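Local coordinates for protein RpfR (PDB 6DGG) that carries a PAS domain, a sensory fold of antiparallel sheet and helices, and holds lauric acid in a pocket against that sheet, at residues R82-V91 against F101-T110. Sequence-based numbering, arbitrary orientation.
Sequences RLFLFRNKFV and FLICSGTDIT. With DAO (lauric acid), chain B.
Asp-108 OD2 is gripped by two nitrogens of Arg-82, NE at 3.1 Å and NH2 at 2.9 Å, in a side-on salt bridge whose guanidinium and carboxylate planes stand 87° apart. Tyr-29 OH also bonds to this oxygen. Bends at chi2 and chi3 of Arg-82 (-77° and -74°) fold its chain back around Thr-110, whose CB lies over the guanidinium face. Asp-108 OD1 accepts from Thr-110 N, an Asx turn, and from Thr-110 OG1 at 2.7 Å; that hydroxyl in turn accepts a hydrogen bond from Leu-83 N. Farther along this antiparallel hairpin, Arg-87 reaches across end-on, NH1 and NH2 both meeting Thr-107 OG1 in the guanidinium plane, the latter at 2.8 Å. Its NH1 and backbone N also donate hydrogen bonds to Ser-105 O, from opposite faces of the carbonyl plane. A water joins Lys-89 NZ to the carbonyls of Arg-87 and Ile-103. On the other face, the Phe-86 ring packs obliquely on Gly-106, CD1 to CA 3.5 Å, and lies flat beneath lauric acid C5, while Cys-104 SG stands 3.9 Å from C4. Phe-86 and Cys-104 thus give the PAS pocket a largely apolar wall, with the Asn-88 amide beside the start of the acyl chain; the Arg-87 bonds lie on the opposite face, the salt bridge at the hairpin end near the chain's C-terminus.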
ATOM      1  N   ARG A  82      -6.354   4.653  -9.827  1.00  9.40           N
ATOM      2  CA  ARG A  82      -7.513   4.661  -8.951  1.00  8.28           C
ATOM      3  C   ARG A  82      -7.103   5.287  -7.628  1.00  7.64           C
ATOM      4  O   ARG A  82      -5.965   5.144  -7.189  1.00  8.13           O
ATOM      5  CB  ARG A  82      -8.008   3.232  -8.710  1.00 11.00           C
ATOM      6  CG  ARG A  82      -8.420   2.509  -9.984  1.00 11.21           C
ATOM      7  CD  ARG A  82      -9.768   2.966 -10.485  1.00 19.59           C
ATOM      8  NE  ARG A  82     -10.840   2.431  -9.658  1.00 19.49           N
ATOM      9  CZ  ARG A  82     -12.131   2.529  -9.954  1.00 33.09           C
ATOM     10  NH1 ARG A  82     -12.523   3.137 -11.066  1.00 42.74           N
ATOM     11  NH2 ARG A  82     -13.033   2.015  -9.137  1.00 17.42           N
ATOM     12  N   LEU A  83      -8.030   5.996  -6.996  1.00  6.65           N
ATOM     13  CA  LEU A  83      -7.742   6.686  -5.748  1.00  5.92           C
ATOM     14  C   LEU A  83      -8.124   5.792  -4.577  1.00  6.09           C
ATOM     15  O   LEU A  83      -9.233   5.258  -4.539  1.00  6.33           O
ATOM     16  CB  LEU A  83      -8.506   8.012  -5.692  1.00  6.31           C
ATOM     17  CG  LEU A  83      -8.177   8.918  -4.504  1.00  6.07           C
ATOM     18  CD1 LEU A  83      -6.734   9.392  -4.537  1.00  6.47           C
ATOM     19  CD2 LEU A  83      -9.118  10.110  -4.463  1.00  6.75           C
ATOM     20  N   PHE A  84      -7.218   5.648  -3.617  1.00  6.64           N
ATOM     21  CA  PHE A  84      -7.453   4.827  -2.439  1.00  4.11           C
ATOM     22  C   PHE A  84      -7.297   5.658  -1.182  1.00  6.06           C
ATOM     23  O   PHE A  84      -6.411   6.512  -1.094  1.00  7.71           O
ATOM     24  CB  PHE A  84      -6.443   3.682  -2.360  1.00  5.32           C
ATOM     25  CG  PHE A  84      -6.713   2.585  -3.327  1.00  6.34           C
ATOM     26  CD1 PHE A  84      -6.268   2.674  -4.632  1.00  8.34           C
ATOM     27  CD2 PHE A  84      -7.423   1.461  -2.939  1.00  6.86           C
ATOM     28  CE1 PHE A  84      -6.525   1.658  -5.531  1.00  9.13           C
ATOM     29  CE2 PHE A  84      -7.685   0.444  -3.842  1.00  7.28           C
ATOM     30  CZ  PHE A  84      -7.241   0.549  -5.137  1.00  9.34           C
ATOM     31  N   LEU A  85      -8.156   5.387  -0.207  1.00  5.54           N
ATOM     32  CA  LEU A  85      -7.952   5.825   1.165  1.00  5.00           C
ATOM     33  C   LEU A  85      -7.173   4.729   1.863  1.00  9.41           C
ATOM     34  O   LEU A  85      -7.635   3.586   1.917  1.00  8.91           O
ATOM     35  CB  LEU A  85      -9.280   5.989   1.894  1.00  5.57           C
ATOM     36  CG  LEU A  85      -9.172   6.307   3.405  1.00  6.86           C
ATOM     37  CD1 LEU A  85      -8.881   7.775   3.591  1.00 10.74           C
ATOM     38  CD2 LEU A  85     -10.406   5.903   4.211  1.00  8.38           C
ATOM     39  N   PHE A  86      -6.022   5.077   2.415  1.00  7.53           N
ATOM     40  CA  PHE A  86      -5.226   4.139   3.194  1.00  7.43           C
ATOM     41  C   PHE A  86      -5.272   4.531   4.662  1.00  5.73           C
ATOM     42  O   PHE A  86      -5.038   5.696   5.013  1.00  7.26           O
ATOM     43  CB  PHE A  86      -3.790   4.082   2.681  1.00  6.76           C
ATOM     44  CG  PHE A  86      -3.636   3.268   1.443  1.00  6.40           C
ATOM     45  CD1 PHE A  86      -3.687   1.884   1.504  1.00  9.07           C
ATOM     46  CD2 PHE A  86      -3.456   3.870   0.210  1.00  9.78           C
ATOM     47  CE1 PHE A  86      -3.553   1.126   0.357  1.00 11.26           C
ATOM     48  CE2 PHE A  86      -3.336   3.102  -0.935  1.00  8.79           C
ATOM     49  CZ  PHE A  86      -3.381   1.738  -0.855  1.00 10.87           C
ATOM     50  N   ARG A  87      -5.645   3.569   5.499  1.00  4.80           N
ATOM     51  CA  ARG A  87      -5.587   3.702   6.943  1.00  5.83           C
ATOM     52  C   ARG A  87      -4.306   2.997   7.375  1.00  7.99           C
ATOM     53  O   ARG A  87      -4.186   1.778   7.199  1.00  8.42           O
ATOM     54  CB  ARG A  87      -6.805   3.034   7.579  1.00  7.27           C
ATOM     55  CG  ARG A  87      -8.159   3.429   6.975  1.00  8.10           C
ATOM     56  CD  ARG A  87      -9.225   2.389   7.314  1.00  9.04           C
ATOM     57  NE  ARG A  87     -10.501   2.584   6.614  1.00 10.83           N
ATOM     58  CZ  ARG A  87     -10.724   2.255   5.344  1.00  9.83           C
ATOM     59  NH1 ARG A  87      -9.758   1.740   4.583  1.00  8.36           N
ATOM     60  NH2 ARG A  87     -11.921   2.451   4.822  1.00  9.95           N
ATOM     61  N   ASN A  88      -3.359   3.753   7.934  1.00  6.40           N
ATOM     62  CA  ASN A  88      -1.994   3.283   8.136  1.00  6.31           C
ATOM     63  C   ASN A  88      -1.628   3.278   9.615  1.00  6.69           C
ATOM     64  O   ASN A  88      -1.868   4.256  10.330  1.00  8.05           O
ATOM     65  CB  ASN A  88      -1.031   4.179   7.355  1.00  8.71           C
ATOM     66  CG  ASN A  88      -1.077   3.915   5.862  1.00  7.43           C
ATOM     67  OD1 ASN A  88      -1.805   3.040   5.387  1.00 10.68           O
ATOM     68  ND2 ASN A  88      -0.296   4.671   5.115  1.00 17.10           N
ATOM     69  N   LYS A  89      -1.030   2.181  10.068  1.00  6.83           N
ATOM     70  CA  LYS A  89      -0.618   2.065  11.457  1.00  8.00           C
ATOM     71  C   LYS A  89       0.461   0.998  11.541  1.00  8.45           C
ATOM     72  O   LYS A  89       0.593   0.156  10.649  1.00  7.96           O
ATOM     73  CB  LYS A  89      -1.795   1.684  12.358  1.00  8.61           C
ATOM     74  CG  LYS A  89      -2.347   0.283  12.092  1.00  8.53           C
ATOM     75  CD  LYS A  89      -3.540  -0.034  12.959  1.00  9.48           C
ATOM     76  CE  LYS A  89      -4.116  -1.396  12.613  1.00  9.69           C
ATOM     77  NZ  LYS A  89      -4.715  -1.427  11.257  1.00  8.53           N
ATOM     78  N   PHE A  90       1.216   1.038  12.631  1.00  9.64           N
ATOM     79  CA  PHE A  90       2.183  -0.007  12.906  1.00 10.43           C
ATOM     80  C   PHE A  90       1.473  -1.297  13.285  1.00 10.85           C
ATOM     81  O   PHE A  90       0.376  -1.289  13.854  1.00 11.08           O
ATOM     82  CB  PHE A  90       3.067   0.381  14.087  1.00 11.89           C
ATOM     83  CG  PHE A  90       4.139   1.377  13.754  1.00 12.10           C
ATOM     84  CD1 PHE A  90       5.138   1.073  12.846  1.00 14.15           C
ATOM     85  CD2 PHE A  90       4.162   2.610  14.378  1.00 15.44           C
ATOM     86  CE1 PHE A  90       6.131   1.991  12.561  1.00 14.54           C
ATOM     87  CE2 PHE A  90       5.144   3.529  14.091  1.00 21.57           C
ATOM     88  CZ  PHE A  90       6.134   3.216  13.184  1.00 20.93           C
ATOM     89  N   VAL A  91       2.127  -2.423  12.991  1.00 13.66           N
ATOM     90  CA  VAL A  91       1.745  -3.676  13.626  1.00 14.42           C
ATOM     91  C   VAL A  91       1.809  -3.489  15.133  1.00 16.98           C
ATOM     92  O   VAL A  91       2.744  -2.873  15.663  1.00 19.63           O
ATOM     93  CB  VAL A  91       2.689  -4.804  13.179  1.00 13.14           C
ATOM     94  CG1 VAL A  91       2.404  -6.082  13.954  1.00 21.23           C
ATOM     95  CG2 VAL A  91       2.555  -5.056  11.696  1.00 14.97           C
ATOM     96  N   PHE A 101       7.047  -2.988  10.811  1.00 13.16           N
ATOM     97  CA  PHE A 101       6.125  -3.118   9.695  1.00 11.86           C
ATOM     98  C   PHE A 101       4.950  -2.162   9.838  1.00 10.78           C
ATOM     99  O   PHE A 101       4.441  -1.927  10.941  1.00 10.86           O
ATOM    100  CB  PHE A 101       5.621  -4.552   9.557  1.00 12.27           C
ATOM    101  CG  PHE A 101       6.706  -5.529   9.278  1.00 13.75           C
ATOM    102  CD1 PHE A 101       7.477  -5.409   8.139  1.00 19.98           C
ATOM    103  CD2 PHE A 101       6.982  -6.555  10.160  1.00 16.43           C
ATOM    104  CE1 PHE A 101       8.491  -6.302   7.874  1.00 20.79           C
ATOM    105  CE2 PHE A 101       8.000  -7.450   9.902  1.00 23.30           C
ATOM    106  CZ  PHE A 101       8.754  -7.322   8.755  1.00 23.65           C
ATOM    107  N   LEU A 102       4.526  -1.637   8.696  1.00  9.51           N
ATOM    108  CA  LEU A 102       3.405  -0.716   8.565  1.00  8.38           C
ATOM    109  C   LEU A 102       2.292  -1.457   7.838  1.00  7.88           C
ATOM    110  O   LEU A 102       2.529  -2.025   6.763  1.00  9.08           O
ATOM    111  CB  LEU A 102       3.865   0.502   7.755  1.00  8.10           C
ATOM    112  CG  LEU A 102       2.815   1.412   7.137  1.00  7.06           C
ATOM    113  CD1 LEU A 102       1.960   2.019   8.214  1.00 13.47           C
ATOM    114  CD2 LEU A 102       3.477   2.489   6.289  1.00 10.83           C
ATOM    115  N   ILE A 103       1.104  -1.502   8.446  1.00  7.39           N
ATOM    116  CA  ILE A 103      -0.075  -2.096   7.821  1.00  7.46           C
ATOM    117  C   ILE A 103      -0.815  -0.985   7.094  1.00  6.23           C
ATOM    118  O   ILE A 103      -1.226   0.000   7.715  1.00  6.92           O
ATOM    119  CB  ILE A 103      -0.997  -2.746   8.862  1.00  8.49           C
ATOM    120  CG1 ILE A 103      -0.290  -3.842   9.644  1.00 10.65           C
ATOM    121  CG2 ILE A 103      -2.235  -3.345   8.182  1.00  7.70           C
ATOM    122  CD1 ILE A 103      -1.046  -4.216  10.904  1.00  9.84           C
ATOM    123  N   CYS A 104      -1.004  -1.142   5.788  1.00  6.72           N
ATOM    124  CA  CYS A 104      -1.763  -0.193   4.979  1.00  5.71           C
ATOM    125  C   CYS A 104      -3.087  -0.834   4.589  1.00  5.71           C
ATOM    126  O   CYS A 104      -3.112  -1.823   3.854  1.00  8.49           O
ATOM    127  CB  CYS A 104      -0.976   0.220   3.738  1.00  7.00           C
ATOM    128  SG  CYS A 104       0.654   0.880   4.146  1.00  8.73           S
ATOM    129  N   SER A 105      -4.186  -0.259   5.066  1.00  7.49           N
ATOM    130  CA  SER A 105      -5.520  -0.821   4.885  0.74  4.84           C
ATOM    131  C   SER A 105      -6.302   0.111   3.959  1.00  7.35           C
ATOM    132  O   SER A 105      -6.777   1.172   4.390  1.00  7.36           O
ATOM    133  CB  SER A 105      -6.185  -0.974   6.251  0.74  7.23           C
ATOM    134  OG  SER A 105      -7.536  -1.384   6.151  0.74  8.24           O
ATOM    135  N   GLY A 106      -6.448  -0.292   2.700  1.00  6.67           N
ATOM    136  CA  GLY A 106      -6.943   0.585   1.645  1.00  6.30           C
ATOM    137  C   GLY A 106      -8.348   0.277   1.158  1.00  5.43           C
ATOM    138  O   GLY A 106      -8.741  -0.884   1.037  1.00  7.28           O
ATOM    139  N   THR A 107      -9.082   1.346   0.854  1.00  6.79           N
ATOM    140  CA  THR A 107     -10.382   1.287   0.201  1.00  7.93           C
ATOM    141  C   THR A 107     -10.299   2.080  -1.099  1.00  6.51           C
ATOM    142  O   THR A 107      -9.763   3.197  -1.119  1.00  6.18           O
ATOM    143  CB  THR A 107     -11.469   1.897   1.099  1.00  8.75           C
ATOM    144  OG1 THR A 107     -11.524   1.184   2.336  1.00  7.53           O
ATOM    145  CG2 THR A 107     -12.849   1.846   0.432  1.00  8.35           C
ATOM    146  N   ASP A 108     -10.813   1.502  -2.183  1.00  6.75           N
ATOM    147  CA  ASP A 108     -10.916   2.222  -3.454  1.00  5.37           C
ATOM    148  C   ASP A 108     -12.017   3.278  -3.335  1.00  6.41           C
ATOM    149  O   ASP A 108     -13.202   2.943  -3.230  1.00  6.80           O
ATOM    150  CB  ASP A 108     -11.207   1.222  -4.574  1.00  7.19           C
ATOM    151  CG  ASP A 108     -11.279   1.857  -5.961  1.00  6.88           C
ATOM    152  OD1 ASP A 108     -11.324   3.100  -6.067  1.00  7.46           O
ATOM    153  OD2 ASP A 108     -11.319   1.083  -6.950  1.00  8.82           O
ATOM    154  N   ILE A 109     -11.623   4.550  -3.323  1.00  6.26           N
ATOM    155  CA  ILE A 109     -12.552   5.665  -3.157  1.00  5.51           C
ATOM    156  C   ILE A 109     -12.742   6.449  -4.458  1.00  6.32           C
ATOM    157  O   ILE A 109     -13.238   7.576  -4.436  1.00  6.64           O
ATOM    158  CB  ILE A 109     -12.155   6.574  -1.978  1.00  5.20           C
ATOM    159  CG1 ILE A 109     -10.822   7.281  -2.257  1.00  7.24           C
ATOM    160  CG2 ILE A 109     -12.069   5.745  -0.693  1.00  6.26           C
ATOM    161  CD1 ILE A 109     -10.520   8.433  -1.325  1.00  7.45           C
ATOM    162  N   THR A 110     -12.368   5.864  -5.589  1.00  6.46           N
ATOM    163  CA  THR A 110     -12.515   6.539  -6.872  1.00  7.36           C
ATOM    164  C   THR A 110     -13.974   6.833  -7.140  1.00  8.20           C
ATOM    165  O   THR A 110     -14.313   7.923  -7.612  1.00  8.93           O
ATOM    166  CB  THR A 110     -12.002   5.686  -8.049  1.00  7.94           C
ATOM    167  OG1 THR A 110     -10.717   5.133  -7.737  1.00  7.34           O
ATOM    168  CG2 THR A 110     -11.886   6.531  -9.318  1.00  9.07           C
ATOM    169  OXT THR A 110     -14.824   5.955  -6.911  1.00  8.41           O
TER
HETATM  170  O1  DAO B 301       1.397   7.649   1.273  1.00 14.08           O
HETATM  171  O2  DAO B 301       1.249   7.786   3.438  1.00 10.68           O
HETATM  172  C1  DAO B 301       1.403   7.084   2.397  1.00  9.41           C
HETATM  173  C2  DAO B 301       1.626   5.564   2.460  1.00 12.31           C
HETATM  174  C3  DAO B 301       0.744   4.814   1.439  1.00 20.42           C
HETATM  175  C4  DAO B 301       1.168   3.350   1.193  1.00 22.51           C
HETATM  176  C5  DAO B 301       0.148   2.657   0.270  1.00 24.52           C
HETATM  177  C6  DAO B 301       0.492   1.219  -0.190  1.00 18.12           C
HETATM  178  C7  DAO B 301       0.069   1.058  -1.673  1.00 21.51           C
HETATM  179  C8  DAO B 301      -0.394  -0.342  -2.098  1.00 30.84           C
HETATM  180  C9  DAO B 301      -0.960  -0.252  -3.523  1.00 21.30           C
HETATM  181  C10 DAO B 301      -1.104  -1.599  -4.244  1.00 26.23           C
HETATM  182  C11 DAO B 301      -2.456  -2.275  -3.994  1.00 25.17           C
HETATM  183  C12 DAO B 301      -3.545  -1.702  -4.903  1.00 27.60           C
HETATM  184  O   HOH W   1      -3.768  -0.299   8.850  1.00  8.73           O